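Local coordinates for protein putative sugar kinase PH1459 (Pyrococcus horikoshii, PDB 3EWM) that probably phosphorylates a sugar, perhaps fructose, at the expense of ATP, as a member of the PfkB carbohydrate kinase family, at residues 189-193 / 194-198; 222-226 / 227-231; 251-254 / 255-259; 263-266 / 267-270. All blocks are in the same frame, centred on the assembly; numbering follows the deposited sequence.

Interaction 1: residues 189-193 / 194-198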
ATOM      1  N   VAL A 189       2.738 -26.599  15.975  1.00 11.63           N
ATOM      2  CA  VAL A 189       1.953 -26.141  14.845  1.00 11.48           C
ATOM      3  C   VAL A 189       0.607 -25.661  15.357  1.00 11.92           C
ATOM      4  O   VAL A 189      -0.042 -26.332  16.179  1.00 12.02           O
ATOM      5  CB  VAL A 189       1.783 -27.260  13.767  1.00 11.27           C
ATOM      6  CG1 VAL A 189       0.741 -26.867  12.703  1.00  9.97           C
ATOM      7  CG2 VAL A 189       3.120 -27.564  13.118  1.00 11.30           C
ATOM      8  N   LYS A 190       0.231 -24.473  14.894  1.00 11.57           N
ATOM      9  CA  LYS A 190      -1.077 -23.913  15.126  1.00 11.75           C
ATOM     10  C   LYS A 190      -1.831 -23.835  13.801  1.00 11.48           C
ATOM     11  O   LYS A 190      -1.319 -23.310  12.807  1.00 11.46           O
ATOM     12  CB  LYS A 190      -0.941 -22.516  15.753  1.00 12.15           C
ATOM     13  CG  LYS A 190      -2.258 -21.801  15.923  1.00 12.73           C
ATOM     14  CD  LYS A 190      -2.042 -20.395  16.484  1.00 13.92           C
ATOM     15  CE  LYS A 190      -3.296 -19.569  16.386  1.00 17.71           C
ATOM     16  NZ  LYS A 190      -3.567 -19.087  15.013  1.00 19.69           N
ATOM     17  N   ALA A 191      -3.060 -24.352  13.795  1.00 10.41           N
ATOM     18  CA  ALA A 191      -3.887 -24.322  12.618  1.00 10.20           C
ATOM     19  C   ALA A 191      -5.337 -24.287  13.034  1.00 10.30           C
ATOM     20  O   ALA A 191      -5.689 -24.827  14.079  1.00 10.13           O
ATOM     21  CB  ALA A 191      -3.624 -25.557  11.737  1.00  9.55           C
ATOM     22  N   SER A 192      -6.171 -23.654  12.212  1.00 11.08           N
ATOM     23  CA  SER A 192      -7.611 -23.741  12.389  1.00 11.55           C
ATOM     24  C   SER A 192      -8.071 -25.105  11.908  1.00 11.63           C
ATOM     25  O   SER A 192      -7.414 -25.753  11.092  1.00 11.03           O
ATOM     26  CB  SER A 192      -8.339 -22.671  11.575  1.00 11.58           C
ATOM     27  OG  SER A 192      -8.124 -22.890  10.185  1.00 13.31           O
ATOM     28  N   GLU A 193      -9.228 -25.523  12.392  1.00 12.42           N
ATOM     29  CA  GLU A 193      -9.800 -26.767  11.911  1.00 13.77           C
ATOM     30  C   GLU A 193     -10.013 -26.726  10.381  1.00 13.35           C
ATOM     31  O   GLU A 193      -9.853 -27.748   9.717  1.00 13.47           O
ATOM     32  CB  GLU A 193     -11.071 -27.134  12.699  1.00 13.35           C
ATOM     33  CG  GLU A 193     -12.133 -26.077  12.713  1.00 15.43           C
ATOM     34  CD  GLU A 193     -13.370 -26.521  13.484  1.00 16.51           C
ATOM     35  OE1 GLU A 193     -13.621 -27.741  13.556  1.00 18.59           O
ATOM     36  OE2 GLU A 193     -14.073 -25.638  14.027  1.00 20.69           O
ATOM     37  N   GLU A 194     -10.307 -25.545   9.826  1.00 13.47           N
ATOM     38  CA  GLU A 194     -10.527 -25.404   8.372  1.00 13.95           C
ATOM     39  C   GLU A 194      -9.236 -25.630   7.593  1.00 13.36           C
ATOM     40  O   GLU A 194      -9.229 -26.275   6.530  1.00 13.36           O
ATOM     41  CB  GLU A 194     -11.166 -24.053   7.998  1.00 13.82           C
ATOM     42  CG  GLU A 194     -12.576 -23.846   8.561  1.00 16.96           C
ATOM     43  CD  GLU A 194     -12.606 -23.237   9.980  1.00 21.91           C
ATOM     44  OE1 GLU A 194     -11.546 -23.128  10.660  1.00 19.50           O
ATOM     45  OE2 GLU A 194     -13.723 -22.859  10.418  1.00 24.69           O
ATOM     46  N   GLU A 195      -8.140 -25.114   8.141  1.00 12.89           N
ATOM     47  CA  GLU A 195      -6.809 -25.356   7.575  1.00 12.59           C
ATOM     48  C   GLU A 195      -6.399 -26.822   7.645  1.00 12.55           C
ATOM     49  O   GLU A 195      -5.829 -27.361   6.691  1.00 13.20           O
ATOM     50  CB  GLU A 195      -5.774 -24.508   8.295  1.00 11.57           C
ATOM     51  CG  GLU A 195      -5.873 -23.054   7.936  1.00 11.84           C
ATOM     52  CD  GLU A 195      -5.167 -22.120   8.928  1.00 11.95           C
ATOM     53  OE1 GLU A 195      -4.609 -22.583   9.953  1.00 10.23           O
ATOM     54  OE2 GLU A 195      -5.215 -20.910   8.663  1.00 10.36           O
ATOM     55  N   VAL A 196      -6.688 -27.460   8.768  1.00 12.76           N
ATOM     56  CA  VAL A 196      -6.372 -28.877   8.957  1.00 13.11           C
ATOM     57  C   VAL A 196      -7.063 -29.668   7.858  1.00 13.74           C
ATOM     58  O   VAL A 196      -6.419 -30.433   7.146  1.00 14.16           O
ATOM     59  CB  VAL A 196      -6.801 -29.383  10.344  1.00 12.83           C
ATOM     60  CG1 VAL A 196      -6.697 -30.915  10.430  1.00 12.85           C
ATOM     61  CG2 VAL A 196      -5.944 -28.739  11.397  1.00 13.40           C
ATOM     62  N   LEU A 197      -8.366 -29.431   7.693  1.00 13.86           N
ATOM     63  CA  LEU A 197      -9.147 -30.159   6.701  1.00 14.40           C
ATOM     64  C   LEU A 197      -8.568 -29.921   5.302  1.00 14.53           C
ATOM     65  O   LEU A 197      -8.344 -30.859   4.538  1.00 14.19           O
ATOM     66  CB  LEU A 197     -10.617 -29.725   6.750  1.00 14.11           C
ATOM     67  CG  LEU A 197     -11.549 -30.494   5.811  1.00 15.38           C
ATOM     68  CD1 LEU A 197     -11.600 -31.992   6.180  1.00 13.79           C
ATOM     69  CD2 LEU A 197     -12.944 -29.866   5.829  1.00 14.91           C
ATOM     70  N   TYR A 198      -8.298 -28.660   4.995  1.00 14.96           N
ATOM     71  CA  TYR A 198      -7.840 -28.280   3.671  1.00 15.21           C
ATOM     72  C   TYR A 198      -6.512 -28.949   3.319  1.00 15.07           C
ATOM     73  O   TYR A 198      -6.342 -29.555   2.238  1.00 14.38           O
ATOM     74  CB  TYR A 198      -7.733 -26.755   3.579  1.00 15.96           C
ATOM     75  CG  TYR A 198      -7.255 -26.278   2.230  1.00 18.33           C
ATOM     76  CD1 TYR A 198      -8.116 -26.251   1.140  1.00 18.78           C
ATOM     77  CD2 TYR A 198      -5.933 -25.857   2.047  1.00 18.30           C
ATOM     78  CE1 TYR A 198      -7.677 -25.804  -0.112  1.00 21.42           C
ATOM     79  CE2 TYR A 198      -5.482 -25.415   0.807  1.00 19.16           C
ATOM     80  CZ  TYR A 198      -6.355 -25.395  -0.265  1.00 19.93           C
ATOM     81  OH  TYR A 198      -5.910 -24.966  -1.491  1.00 21.20           O
TER
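Ser192 and Glu195 form a capping box where strand 188-192 of the large sheet turns into helix 193-200. The contact is local and partly buried, and its two short axes stand at 94°. Ser192 is the N-cap residue. Its OG accepts from the backbone N of Glu195 at 3.0 Å. OG lies between its own backbone N and carbonyl carbon (chi1 64°), which turns it toward the first turn of the helix. The reciprocal bond runs from Ser192 N to Glu195 OE1 at 2.9 Å. This N-H arrives from above the carboxylate plane, 54° out of it. The Glu195 chain reaches back extended beyond CG, and its CG passes 3.2 Å from Ser192 OG. The other oxygen, OE2, is held by the backbone N of Leu163, so both carboxylate oxygens are gripped by main-chain N-H groups. This fixes the rotation of the group.

Val196 N donates to Ser192 O at 3.0 Å, and Leu197 N to Glu193 O at the same length. These bonds carry the helix forward from the cap. A small apolar contact lies beside them, with Val196 CG2 4.0 Å from Ala191 CB. Both side chains also touch Ile214 of strand 211-215. Glu193 and Glu194 bring like charges near each other, OE2 to OE2 4.6 Å, where they probably repel mildly.

Lys190, an ATP-binding residue, lies on this strand, and Ser192 touches Thr215, another. The arrangement is the strand-to-helix turn of a beta-alpha-beta unit, here with its helix start closed by a capping box beside the nucleotide site.

Interaction 2: residues 222-226 / 227-231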
ATOM      1  N   ARG A 222      -8.034 -26.980  20.681  1.00 18.25           N
ATOM      2  CA  ARG A 222      -7.679 -28.329  21.038  1.00 18.54           C
ATOM      3  C   ARG A 222      -6.158 -28.442  20.984  1.00 17.51           C
ATOM      4  O   ARG A 222      -5.520 -27.904  20.089  1.00 15.82           O
ATOM      5  CB  ARG A 222      -8.378 -29.268  20.055  1.00 18.50           C
ATOM      6  CG  ARG A 222      -7.780 -30.632  19.840  1.00 20.66           C
ATOM      7  CD  ARG A 222      -8.580 -31.392  18.753  1.00 20.91           C
ATOM      8  NE  ARG A 222     -10.015 -31.352  19.006  1.00 23.98           N
ATOM      9  CZ  ARG A 222     -10.955 -31.032  18.117  1.00 26.91           C
ATOM     10  NH1 ARG A 222     -10.654 -30.750  16.849  1.00 28.18           N
ATOM     11  NH2 ARG A 222     -12.222 -31.020  18.499  1.00 27.85           N
ATOM     12  N   LEU A 223      -5.580 -29.105  21.976  1.00 17.01           N
ATOM     13  CA  LEU A 223      -4.145 -29.327  21.996  1.00 17.21           C
ATOM     14  C   LEU A 223      -3.888 -30.797  21.820  1.00 18.04           C
ATOM     15  O   LEU A 223      -4.442 -31.616  22.544  1.00 18.12           O
ATOM     16  CB  LEU A 223      -3.518 -28.845  23.297  1.00 16.69           C
ATOM     17  CG  LEU A 223      -3.625 -27.347  23.579  1.00 16.42           C
ATOM     18  CD1 LEU A 223      -2.953 -27.051  24.897  1.00 17.23           C
ATOM     19  CD2 LEU A 223      -3.019 -26.530  22.451  1.00 15.84           C
ATOM     20  N   ILE A 224      -3.059 -31.121  20.841  1.00 18.82           N
ATOM     21  CA  ILE A 224      -2.751 -32.505  20.520  1.00 20.60           C
ATOM     22  C   ILE A 224      -1.269 -32.773  20.730  1.00 21.61           C
ATOM     23  O   ILE A 224      -0.405 -32.067  20.192  1.00 21.00           O
ATOM     24  CB  ILE A 224      -3.147 -32.843  19.076  1.00 19.99           C
ATOM     25  CG1 ILE A 224      -4.613 -32.497  18.846  1.00 20.42           C
ATOM     26  CG2 ILE A 224      -2.879 -34.328  18.772  1.00 21.64           C
ATOM     27  CD1 ILE A 224      -4.815 -31.541  17.725  1.00 23.25           C
ATOM     28  N   LYS A 225      -0.983 -33.787  21.533  1.00 23.74           N
ATOM     29  CA  LYS A 225       0.365 -34.322  21.631  1.00 25.91           C
ATOM     30  C   LYS A 225       0.289 -35.823  21.438  1.00 27.95           C
ATOM     31  O   LYS A 225      -0.393 -36.529  22.200  1.00 28.23           O
ATOM     32  CB  LYS A 225       1.035 -33.959  22.953  1.00 25.71           C
ATOM     33  CG  LYS A 225       2.469 -34.455  23.018  1.00 25.94           C
ATOM     34  CD  LYS A 225       3.309 -33.657  23.981  1.00 27.52           C
ATOM     35  CE  LYS A 225       4.779 -34.101  23.909  1.00 28.44           C
ATOM     36  NZ  LYS A 225       5.360 -34.015  22.525  1.00 28.04           N
ATOM     37  N   ASN A 226       0.976 -36.295  20.397  1.00 29.82           N
ATOM     38  CA  ASN A 226       0.883 -37.684  19.945  1.00 31.33           C
ATOM     39  C   ASN A 226      -0.571 -38.075  19.717  1.00 31.91           C
ATOM     40  O   ASN A 226      -1.202 -37.572  18.786  1.00 31.94           O
ATOM     41  CB  ASN A 226       1.595 -38.622  20.924  1.00 31.58           C
ATOM     42  CG  ASN A 226       3.023 -38.200  21.183  1.00 32.91           C
ATOM     43  OD1 ASN A 226       3.458 -38.107  22.331  1.00 34.33           O
ATOM     44  ND2 ASN A 226       3.757 -37.911  20.113  1.00 34.62           N
ATOM     45  N   GLU A 227      -1.103 -38.938  20.584  1.00 32.37           N
ATOM     46  CA  GLU A 227      -2.490 -39.389  20.483  1.00 32.92           C
ATOM     47  C   GLU A 227      -3.387 -38.611  21.442  1.00 32.29           C
ATOM     48  O   GLU A 227      -4.613 -38.650  21.312  1.00 32.53           O
ATOM     49  CB  GLU A 227      -2.604 -40.891  20.790  1.00 33.56           C
ATOM     50  CG  GLU A 227      -1.268 -41.642  20.878  1.00 36.54           C
ATOM     51  CD  GLU A 227      -0.653 -41.597  22.272  1.00 39.44           C
ATOM     52  OE1 GLU A 227      -0.626 -42.655  22.942  1.00 41.59           O
ATOM     53  OE2 GLU A 227      -0.207 -40.509  22.707  1.00 40.95           O
ATOM     54  N   THR A 228      -2.770 -37.919  22.401  1.00 31.19           N
ATOM     55  CA  THR A 228      -3.495 -37.164  23.418  1.00 30.58           C
ATOM     56  C   THR A 228      -4.130 -35.916  22.815  1.00 29.42           C
ATOM     57  O   THR A 228      -3.446 -35.104  22.189  1.00 28.76           O
ATOM     58  CB  THR A 228      -2.583 -36.732  24.589  1.00 31.01           C
ATOM     59  OG1 THR A 228      -1.802 -37.847  25.036  1.00 33.45           O
ATOM     60  CG2 THR A 228      -3.417 -36.178  25.753  1.00 31.78           C
ATOM     61  N   VAL A 229      -5.443 -35.798  22.994  1.00 27.90           N
ATOM     62  CA  VAL A 229      -6.192 -34.609  22.603  1.00 26.60           C
ATOM     63  C   VAL A 229      -6.767 -33.963  23.865  1.00 26.09           C
ATOM     64  O   VAL A 229      -7.486 -34.617  24.624  1.00 26.16           O
ATOM     65  CB  VAL A 229      -7.319 -34.966  21.609  1.00 26.40           C
ATOM     66  CG1 VAL A 229      -8.128 -33.745  21.231  1.00 26.35           C
ATOM     67  CG2 VAL A 229      -6.744 -35.615  20.370  1.00 25.96           C
ATOM     68  N   VAL A 230      -6.407 -32.702  24.110  1.00 24.70           N
ATOM     69  CA  VAL A 230      -7.013 -31.904  25.181  1.00 23.40           C
ATOM     70  C   VAL A 230      -7.900 -30.838  24.552  1.00 23.29           C
ATOM     71  O   VAL A 230      -7.410 -29.912  23.883  1.00 22.14           O
ATOM     72  CB  VAL A 230      -5.956 -31.255  26.108  1.00 23.51           C
ATOM     73  CG1 VAL A 230      -6.608 -30.237  27.073  1.00 22.98           C
ATOM     74  CG2 VAL A 230      -5.185 -32.330  26.878  1.00 23.09           C
ATOM     75  N   ASP A 231      -9.209 -30.976  24.732  1.00 22.58           N
ATOM     76  CA  ASP A 231     -10.108 -29.957  24.237  1.00 22.81           C
ATOM     77  C   ASP A 231     -10.295 -28.857  25.260  1.00 22.05           C
ATOM     78  O   ASP A 231     -10.520 -29.125  26.441  1.00 21.62           O
ATOM     79  CB  ASP A 231     -11.435 -30.543  23.729  1.00 23.65           C
ATOM     80  CG  ASP A 231     -11.381 -30.871  22.235  1.00 25.81           C
ATOM     81  OD1 ASP A 231     -12.049 -30.188  21.429  1.00 29.02           O
ATOM     82  OD2 ASP A 231     -10.633 -31.785  21.854  1.00 28.91           O
TER
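Arg222 and Asp231 face each other on the two strands of a beta hairpin, away from its turn, and form a salt bridge. They are a non-hydrogen-bonded antiparallel pair. The main bond, Arg222 NE to Asp231 OD2, is 2.9 Å long and nearly straight at 168°. OD2 lies at the edge of the guanidinium, in its plane, and is met on its syn side. A second bond, Arg222 NH2 to Asp231 OD1 at 3.1 Å, is bent and weak. The two planes are 48° apart, so the pair is not a flat two-bond fork. The arginine chain bends at chi3 (-49°), which brings NE alongside the carboxylate.

Backbone bonds join the strands. Leu223 and Val230 are a hydrogen-bonded antiparallel pair, with Val230 N to Leu223 O at 2.7 Å. Lys225 and Thr228 are the next such pair, and they close a type II' turn through Asn226 and Glu227. Thr228 N reaches Lys225 O at 2.8 Å. A CA-H...O contact, Ile224 CA to Thr228 O at 3.2 Å, fills in between them.

Apolar contacts divide over two faces. Val229 CG1 meets CG and CD of Arg222, each at 3.4 Å, the two side chains crossing at a slant. Val229 CG2 lies 4.1 Å from Ile224 CG1, these two side chains pointing the same way. Leu223 and Val230 pair on the other face.

The hairpin joins strands 220-225 and 228-233 at one margin of the large sheet, with strand 211-215 next to 220-225. Helix 265-279 packs on the face of Leu223 and Val230. Lys225 touches Leu265 of that helix, and its NZ bonds to Met210 O.

Interaction 3: residues 251-254 / 255-259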
ATOM      1  N   ALA A 251       0.967 -16.418  21.221  1.00  9.63           N
ATOM      2  CA  ALA A 251       1.910 -15.886  22.200  1.00  9.55           C
ATOM      3  C   ALA A 251       1.842 -16.665  23.518  1.00  9.89           C
ATOM      4  O   ALA A 251       2.861 -17.115  24.028  1.00  8.51           O
ATOM      5  CB  ALA A 251       1.657 -14.406  22.435  1.00  9.63           C
ATOM      6  N   ALA A 252       0.622 -16.860  24.020  1.00  9.91           N
ATOM      7  CA  ALA A 252       0.399 -17.635  25.242  1.00 10.89           C
ATOM      8  C   ALA A 252       0.934 -19.052  25.136  1.00 10.99           C
ATOM      9  O   ALA A 252       1.476 -19.587  26.098  1.00 11.74           O
ATOM     10  CB  ALA A 252      -1.080 -17.681  25.573  1.00 10.14           C
ATOM     11  N   LEU A 253       0.742 -19.680  23.979  1.00 11.88           N
ATOM     12  CA  LEU A 253       1.158 -21.057  23.815  1.00 12.21           C
ATOM     13  C   LEU A 253       2.672 -21.157  23.912  1.00 11.74           C
ATOM     14  O   LEU A 253       3.210 -22.039  24.589  1.00 11.29           O
ATOM     15  CB  LEU A 253       0.681 -21.613  22.478  1.00 12.65           C
ATOM     16  CG  LEU A 253       0.742 -23.135  22.410  1.00 17.29           C
ATOM     17  CD1 LEU A 253      -0.379 -23.730  23.266  1.00 18.61           C
ATOM     18  CD2 LEU A 253       0.616 -23.603  20.969  1.00 19.27           C
ATOM     19  N   LEU A 254       3.334 -20.241  23.215  1.00 10.64           N
ATOM     20  CA  LEU A 254       4.782 -20.193  23.148  1.00 10.12           C
ATOM     21  C   LEU A 254       5.389 -19.833  24.490  1.00 10.06           C
ATOM     22  O   LEU A 254       6.326 -20.482  24.937  1.00  9.62           O
ATOM     23  CB  LEU A 254       5.221 -19.210  22.066  1.00  9.90           C
ATOM     24  CG  LEU A 254       4.762 -19.609  20.651  1.00  9.98           C
ATOM     25  CD1 LEU A 254       5.497 -18.794  19.606  1.00 11.42           C
ATOM     26  CD2 LEU A 254       4.981 -21.120  20.413  1.00  9.60           C
ATOM     27  N   VAL A 255       4.847 -18.807  25.131  1.00  9.88           N
ATOM     28  CA  VAL A 255       5.292 -18.455  26.487  1.00 10.47           C
ATOM     29  C   VAL A 255       5.049 -19.616  27.468  1.00 10.47           C
ATOM     30  O   VAL A 255       5.939 -19.950  28.243  1.00 11.34           O
ATOM     31  CB  VAL A 255       4.679 -17.122  26.968  1.00 10.20           C
ATOM     32  CG1 VAL A 255       4.954 -16.905  28.436  1.00 11.51           C
ATOM     33  CG2 VAL A 255       5.275 -15.947  26.154  1.00  8.97           C
ATOM     34  N   GLY A 256       3.870 -20.239  27.402  1.00 11.26           N
ATOM     35  CA  GLY A 256       3.555 -21.434  28.196  1.00 11.56           C
ATOM     36  C   GLY A 256       4.555 -22.562  28.035  1.00 12.24           C
ATOM     37  O   GLY A 256       5.086 -23.102  29.020  1.00 12.59           O
ATOM     38  N   ILE A 257       4.825 -22.918  26.789  1.00 12.79           N
ATOM     39  CA  ILE A 257       5.801 -23.946  26.475  1.00 13.93           C
ATOM     40  C   ILE A 257       7.185 -23.569  27.030  1.00 15.15           C
ATOM     41  O   ILE A 257       7.896 -24.407  27.604  1.00 14.79           O
ATOM     42  CB  ILE A 257       5.850 -24.180  24.951  1.00 14.01           C
ATOM     43  CG1 ILE A 257       4.573 -24.893  24.497  1.00 13.45           C
ATOM     44  CG2 ILE A 257       7.103 -24.981  24.552  1.00 14.30           C
ATOM     45  CD1 ILE A 257       4.271 -24.763  23.013  1.00 12.54           C
ATOM     46  N   LEU A 258       7.560 -22.302  26.865  1.00 15.76           N
ATOM     47  CA  LEU A 258       8.836 -21.829  27.392  1.00 17.07           C
ATOM     48  C   LEU A 258       8.902 -21.931  28.927  1.00 18.05           C
ATOM     49  O   LEU A 258       9.913 -22.342  29.480  1.00 17.59           O
ATOM     50  CB  LEU A 258       9.075 -20.384  26.950  1.00 16.63           C
ATOM     51  CG  LEU A 258      10.396 -19.756  27.409  1.00 18.35           C
ATOM     52  CD1 LEU A 258      11.564 -20.255  26.532  1.00 18.14           C
ATOM     53  CD2 LEU A 258      10.280 -18.245  27.352  1.00 17.74           C
ATOM     54  N   LYS A 259       7.822 -21.551  29.602  1.00 19.01           N
ATOM     55  CA  LYS A 259       7.836 -21.418  31.058  1.00 20.72           C
ATOM     56  C   LYS A 259       7.564 -22.721  31.830  1.00 21.93           C
ATOM     57  O   LYS A 259       8.098 -22.913  32.923  1.00 22.46           O
ATOM     58  CB  LYS A 259       6.847 -20.346  31.509  1.00 20.96           C
ATOM     59  CG  LYS A 259       7.205 -18.952  31.069  1.00 22.38           C
ATOM     60  CD  LYS A 259       8.400 -18.409  31.822  1.00 25.48           C
ATOM     61  CE  LYS A 259       8.372 -16.904  31.775  1.00 27.67           C
ATOM     62  NZ  LYS A 259       6.945 -16.444  31.823  1.00 29.94           N
TER
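Ile257 lays its CD1 against CG of Leu253, one turn back along helix 245-259, at 3.9 Å. The two side chains run at a slant to each other. Ile257 CG1 stands anti to its carbonyl carbon, beside the backbone N (chi1 -71°). That setting keeps the CG1 branch over the preceding turn, with CG1 3.2 Å from the carbonyl oxygen of Leu253. The same oxygen accepts from Ile257 N at 2.9 Å.

Val255 behaves in a similar way two residues earlier in the helix. Its CG2 sits 3.4 Å from Ala251 O, the oxygen that takes Val255 N at 2.8 Å. Leu258 CB lies close to Leu254 O, which accepts from Leu258 N at 2.9 Å. Gly256 N closes on Ala252 O at 2.8 Å. Having no side chain, Gly256 leaves room at its CA for Leu268 of helix 265-279 to approach.

Ala252 meets Phe271 and Val275 of that helix. Leu253 and Ile257 face Leu211 on strand 211-215, while Val255 leans on Leu46 and Val48. The side chain of Leu253 also lies about 6 Å from that of Lys190, an ATP-binding residue, so this turn backs the region of the nucleotide site.

The chemistry is plain. Regular i to i+4 backbone bonds satisfy these peptide groups in a largely buried part of the helix. No side-chain polar bond joins the two halves, so they are joined by backbone bonds and by the fit of apolar side chains.

Interaction 4: residues 263-266 / 267-270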
ATOM      1  N   LEU A 263       5.652 -30.248  28.706  1.00 24.54           N
ATOM      2  CA  LEU A 263       4.511 -29.909  27.892  1.00 23.40           C
ATOM      3  C   LEU A 263       3.248 -30.358  28.610  1.00 21.96           C
ATOM      4  O   LEU A 263       2.616 -31.334  28.207  1.00 21.86           O
ATOM      5  CB  LEU A 263       4.627 -30.637  26.565  1.00 23.65           C
ATOM      6  CG  LEU A 263       4.404 -29.935  25.241  1.00 24.54           C
ATOM      7  CD1 LEU A 263       4.795 -28.459  25.285  1.00 26.86           C
ATOM      8  CD2 LEU A 263       5.268 -30.655  24.260  1.00 24.81           C
ATOM      9  N   ASP A 264       2.889 -29.657  29.681  1.00 20.59           N
ATOM     10  CA  ASP A 264       1.678 -29.996  30.404  1.00 18.72           C
ATOM     11  C   ASP A 264       0.469 -29.390  29.686  1.00 18.23           C
ATOM     12  O   ASP A 264       0.219 -28.197  29.814  1.00 17.49           O
ATOM     13  CB  ASP A 264       1.760 -29.508  31.848  1.00 18.09           C
ATOM     14  CG  ASP A 264       0.556 -29.939  32.681  1.00 18.35           C
ATOM     15  OD1 ASP A 264      -0.595 -29.749  32.220  1.00 18.57           O
ATOM     16  OD2 ASP A 264       0.754 -30.458  33.802  1.00 16.91           O
ATOM     17  N   LEU A 265      -0.289 -30.220  28.969  1.00 17.73           N
ATOM     18  CA  LEU A 265      -1.352 -29.733  28.073  1.00 17.48           C
ATOM     19  C   LEU A 265      -2.488 -28.999  28.775  1.00 16.95           C
ATOM     20  O   LEU A 265      -3.000 -27.995  28.264  1.00 15.61           O
ATOM     21  CB  LEU A 265      -1.899 -30.857  27.180  1.00 17.57           C
ATOM     22  CG  LEU A 265      -0.915 -31.491  26.180  1.00 18.89           C
ATOM     23  CD1 LEU A 265      -1.624 -32.416  25.206  1.00 17.95           C
ATOM     24  CD2 LEU A 265      -0.113 -30.459  25.423  1.00 19.09           C
ATOM     25  N   LEU A 266      -2.876 -29.502  29.943  1.00 16.22           N
ATOM     26  CA  LEU A 266      -3.876 -28.840  30.783  1.00 16.17           C
ATOM     27  C   LEU A 266      -3.455 -27.450  31.263  1.00 15.73           C
ATOM     28  O   LEU A 266      -4.215 -26.499  31.132  1.00 15.46           O
ATOM     29  CB  LEU A 266      -4.257 -29.740  31.967  1.00 16.50           C
ATOM     30  CG  LEU A 266      -5.093 -30.964  31.577  1.00 17.81           C
ATOM     31  CD1 LEU A 266      -5.420 -31.765  32.817  1.00 18.80           C
ATOM     32  CD2 LEU A 266      -6.392 -30.528  30.861  1.00 19.85           C
ATOM     33  N   LYS A 267      -2.236 -27.331  31.787  1.00 15.13           N
ATOM     34  CA  LYS A 267      -1.743 -26.046  32.289  1.00 15.32           C
ATOM     35  C   LYS A 267      -1.608 -25.073  31.122  1.00 15.16           C
ATOM     36  O   LYS A 267      -1.971 -23.899  31.224  1.00 15.05           O
ATOM     37  CB  LYS A 267      -0.389 -26.215  32.987  1.00 15.54           C
ATOM     38  CG  LYS A 267      -0.473 -26.902  34.346  1.00 16.34           C
ATOM     39  CD  LYS A 267       0.929 -27.156  34.892  1.00 17.94           C
ATOM     40  CE  LYS A 267       0.892 -28.100  36.092  1.00 21.23           C
ATOM     41  NZ  LYS A 267       0.264 -27.453  37.266  1.00 24.41           N
ATOM     42  N   LEU A 268      -1.090 -25.591  30.019  1.00 14.58           N
ATOM     43  CA  LEU A 268      -0.892 -24.815  28.818  1.00 15.18           C
ATOM     44  C   LEU A 268      -2.247 -24.386  28.240  1.00 14.71           C
ATOM     45  O   LEU A 268      -2.452 -23.217  27.946  1.00 14.50           O
ATOM     46  CB  LEU A 268      -0.105 -25.657  27.833  1.00 15.55           C
ATOM     47  CG  LEU A 268       0.288 -25.061  26.497  1.00 17.26           C
ATOM     48  CD1 LEU A 268       1.095 -23.790  26.696  1.00 19.53           C
ATOM     49  CD2 LEU A 268       1.104 -26.154  25.778  1.00 20.16           C
ATOM     50  N   GLY A 269      -3.175 -25.335  28.123  1.00 14.59           N
ATOM     51  CA  GLY A 269      -4.535 -25.048  27.649  1.00 14.90           C
ATOM     52  C   GLY A 269      -5.277 -23.992  28.454  1.00 14.95           C
ATOM     53  O   GLY A 269      -5.845 -23.049  27.884  1.00 14.75           O
ATOM     54  N   LYS A 270      -5.273 -24.142  29.774  1.00 14.96           N
ATOM     55  CA  LYS A 270      -5.913 -23.166  30.662  1.00 14.88           C
ATOM     56  C   LYS A 270      -5.260 -21.779  30.560  1.00 13.91           C
ATOM     57  O   LYS A 270      -5.949 -20.769  30.584  1.00 13.47           O
ATOM     58  CB  LYS A 270      -5.946 -23.659  32.114  1.00 15.98           C
ATOM     59  CG  LYS A 270      -6.672 -25.009  32.335  1.00 18.63           C
ATOM     60  CD  LYS A 270      -8.137 -24.989  31.887  1.00 25.17           C
ATOM     61  CE  LYS A 270      -8.372 -25.723  30.561  1.00 27.86           C
ATOM     62  NZ  LYS A 270      -9.840 -25.896  30.305  1.00 30.97           N
TER
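Asp264 caps the start of helix 265-279, taking the backbone N of Lys267 on its OD1 at 3.0 Å. The bond is almost straight, 171°, and the N-H comes from above the carboxylate plane, 44° out of it. With CG anti to the backbone N (chi1 -175°), the carboxylate swings over the first helical turn. The main chain adds a second hold, since Leu268 N donates to Asp264 O at 2.9 Å.

The aliphatic chain of Lys267 passes across the carboxylate, with Lys267 CE 3.3 Å from Asp264 OD2. Lys267 NZ stays 4.6 Å from Asp264 OD2. The ammonium forms its salt bridge with Glu302 instead, though its nearness may still favour the charged aspartate.

Further along, Gly269 N reaches Leu265 O at 2.7 Å, and Lys270 N reaches Leu266 O at 2.9 Å. Lys270 bends at chi2 and chi3, and its CG packs closely on Leu266 O. The apolar contacts are looser. Leu268 CD2 lies 4.4 Å from Leu263 CD1, and Leu265 CD2 lies 4.5 Å from Leu268 CD2.

These leucines are positioned by what surrounds them. Leu268 sits between Leu223 of strand 220-225 and Leu253 and Ile257 of helix 245-259. Leu265 and Leu266 rest on Val230 of strand 228-233. The capped turn thus lies against the hairpin end of the large sheet, with helix 245-259 beside it.

How the interactions relate
Interaction 3 is the buried member of the set, and interaction 2 lies at the surface. Interactions 1 and 4 are intermediate: each caps a helix start, interaction 1 with a serine answered by a glutamate, interaction 4 with an aspartate. Only interaction 1 has the reciprocal bond of a capping box. Interactions 1 and 2 belong to the same sheet without touching. Interactions 2, 3 and 4 meet one another. Leu223 CD2 of the hairpin lies 3.9 Å from Leu253 CD1, and Leu268 CD1 lies 3.5 Å from Leu253 O. The salt bridge lies at the surface and the caps at helix starts, while aliphatic side chains fill the space shared by hairpin and helices.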